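PDB 1FMB: EIAV protease from Equine infectious anemia virus, which cleaves the viral polyprotein as a homodimeric retroviral aspartyl protease, its active site formed between the two chains. Local coordinates for the interface of chains A and B. Coordinates in Å, arbitrary orientation; residue numbers count along the deposited sequence, not the author numbering. Chains: chain A/B, EIAV protease.

The interface of chains A and B. Residues chain A 4-8; chain B 92, 96.
The backbone carbonyl oxygen O of A:Leu5 takes one hydrogen bond across the interface, from the guanidinium nitrogen NH1 of B:Arg92, at 3.0 Å. This is part of the dimer interface of a retroviral aspartyl protease. A loop near the N-terminus of one chain, A:Asn4 to A:Arg8, lies against helix 92-97 of the other, and the two-fold axis repeats the contact with the chains exchanged. The bond is fairly straight, 162° at the hydrogen. The oxygen sits at the guanidinium edge, in its plane, but NH1 stands above the carbonyl plane, 37° out of it. B:Arg92 leaves the first turn of the helix with CG anti to its carbonyl carbon. A bend at chi3 then turns the guanidinium along the loop. One of its faces lies against the peptide joining A:Lys7 and A:Arg8, with A:Arg8 N 3.7 Å above its centre. Lower down the same side chain, CG packs against CB of A:Leu5 at 4.0 Å. The aliphatic CG of A:Arg8 comes within 3.5 Å of NH2 of B:Arg92, and the two guanidinium planes are nearly perpendicular. One turn further along the helix, B:Gln96 reaches out with CG anti to its backbone N and the chain extended, though it is poorly ordered. Its amide carbon CD lies 3.6 Å from CG of A:Glu6, and the two side chains cross obliquely. Within the loop, A:Glu6 N donates to the side-chain oxygen OD1 of A:Asn4 at 3.2 Å. This Asx turn closes around A:Leu5, whose backbone has a positive phi of 68°, and probably helps present its carbonyl to B:Arg92.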
ATOM      1  N   ASN A   4      -4.633   6.176 -12.411  1.00 12.85           N
ATOM      2  CA  ASN A   4      -4.579   4.975 -13.236  1.00 12.50           C
ATOM      3  C   ASN A   4      -3.397   4.062 -12.897  1.00  8.85           C
ATOM      4  O   ASN A   4      -3.184   3.031 -13.558  1.00 13.24           O
ATOM      5  CB  ASN A   4      -4.565   5.287 -14.733  1.00 14.03           C
ATOM      6  CG  ASN A   4      -3.340   5.999 -15.318  1.00 20.10           C
ATOM      7  OD1 ASN A   4      -2.286   6.229 -14.693  1.00 18.81           O
ATOM      8  ND2 ASN A   4      -3.382   6.375 -16.602  1.00 15.27           N
ATOM      9  N   LEU A   5      -2.631   4.514 -11.883  1.00  9.01           N
ATOM     10  CA  LEU A   5      -1.523   3.713 -11.353  1.00  8.40           C
ATOM     11  C   LEU A   5      -0.317   3.467 -12.199  1.00 10.08           C
ATOM     12  O   LEU A   5       0.597   2.731 -11.808  1.00  9.80           O
ATOM     13  CB  LEU A   5      -2.067   2.424 -10.662  1.00 10.74           C
ATOM     14  CG  LEU A   5      -3.298   2.615  -9.786  1.00 14.61           C
ATOM     15  CD1 LEU A   5      -3.981   1.302  -9.362  1.00 12.84           C
ATOM     16  CD2 LEU A   5      -2.974   3.461  -8.577  1.00 10.96           C
ATOM     17  N   GLU A   6      -0.151   4.239 -13.297  1.00  9.67           N
ATOM     18  CA  GLU A   6       1.078   4.256 -14.079  1.00 11.66           C
ATOM     19  C   GLU A   6       2.203   4.876 -13.219  1.00 11.08           C
ATOM     20  O   GLU A   6       3.364   4.513 -13.409  1.00 15.20           O
ATOM     21  CB  GLU A   6       0.978   5.226 -15.251  1.00 11.18           C
ATOM     22  CG  GLU A   6       0.203   4.460 -16.339  1.00 17.93           C
ATOM     23  CD  GLU A   6      -0.297   5.548 -17.310  1.00 30.15           C
ATOM     24  OE1 GLU A   6      -0.120   6.731 -16.917  1.00 28.53           O
ATOM     25  OE2 GLU A   6      -0.821   5.089 -18.331  1.00 23.51           O
ATOM     26  N   LYS A   7       1.820   5.770 -12.328  1.00 11.15           N
ATOM     27  CA  LYS A   7       2.816   6.379 -11.420  1.00  9.81           C
ATOM     28  C   LYS A   7       2.330   6.222  -9.997  1.00  9.65           C
ATOM     29  O   LYS A   7       1.165   5.801  -9.732  1.00 10.16           O
ATOM     30  CB  LYS A   7       3.093   7.820 -11.847  1.00 22.67           C
ATOM     31  CG  LYS A   7       3.958   7.730 -13.128  1.00 28.71           C
ATOM     32  CD  LYS A   7       4.657   9.065 -13.305  1.00 40.56           C
ATOM     33  CE  LYS A   7       5.808   8.950 -14.294  1.00 43.84           C
ATOM     34  NZ  LYS A   7       6.145  10.326 -14.803  1.00 52.59           N
ATOM     35  N   ARG A   8       3.209   6.438  -8.975  1.00  9.16           N
ATOM     36  CA  ARG A   8       2.630   6.245  -7.620  1.00  7.08           C
ATOM     37  C   ARG A   8       1.554   7.331  -7.455  1.00 10.18           C
ATOM     38  O   ARG A   8       1.823   8.477  -7.886  1.00 10.39           O
ATOM     39  CB  ARG A   8       3.760   6.545  -6.617  1.00  9.37           C
ATOM     40  CG  ARG A   8       4.939   5.576  -6.768  1.00  9.23           C
ATOM     41  CD  ARG A   8       5.941   5.707  -5.618  1.00 12.93           C
ATOM     42  NE  ARG A   8       7.072   4.816  -5.804  1.00 12.91           N
ATOM     43  CZ  ARG A   8       8.344   5.104  -6.008  1.00 22.80           C
ATOM     44  NH1 ARG A   8       8.653   6.412  -6.124  1.00 20.86           N
ATOM     45  NH2 ARG A   8       9.233   4.129  -6.082  1.00 15.39           N
TER
ATOM     46  N   ARG B  92       0.956  -1.980  -8.326  1.00  5.34           N
ATOM     47  CA  ARG B  92       0.610  -1.140  -9.479  1.00  8.85           C
ATOM     48  C   ARG B  92       0.882  -1.769 -10.829  1.00  8.49           C
ATOM     49  O   ARG B  92       0.134  -1.484 -11.776  1.00 12.37           O
ATOM     50  CB  ARG B  92       1.268   0.257  -9.327  1.00  5.80           C
ATOM     51  CG  ARG B  92       0.679   1.065  -8.124  1.00  4.58           C
ATOM     52  CD  ARG B  92       1.217   2.534  -8.269  1.00  6.15           C
ATOM     53  NE  ARG B  92       2.661   2.636  -8.161  1.00  8.51           N
ATOM     54  CZ  ARG B  92       3.567   2.710  -9.128  1.00 11.83           C
ATOM     55  NH1 ARG B  92       3.220   2.769 -10.443  1.00 10.03           N
ATOM     56  NH2 ARG B  92       4.884   2.781  -8.897  1.00 13.48           N
ATOM     57  N   GLN B  96      -2.546  -2.009 -12.988  1.00 12.25           N
ATOM     58  CA  GLN B  96      -2.607  -1.262 -14.241  1.00 17.46           C
ATOM     59  C   GLN B  96      -3.074  -2.213 -15.340  1.00 16.32           C
ATOM     60  O   GLN B  96      -3.981  -1.920 -16.156  1.00 17.14           O
ATOM     61  CB  GLN B  96      -1.245  -0.654 -14.574  1.00 22.30           C
ATOM     62  CG  GLN B  96      -1.227   0.229 -15.806  1.00 38.04           C
ATOM     63  CD  GLN B  96       0.134   0.831 -16.131  1.00 41.26           C
ATOM     64  OE1 GLN B  96       1.074   0.706 -15.353  1.00 33.95           O
ATOM     65  NE2 GLN B  96       0.254   1.476 -17.290  1.00 41.76           N
TER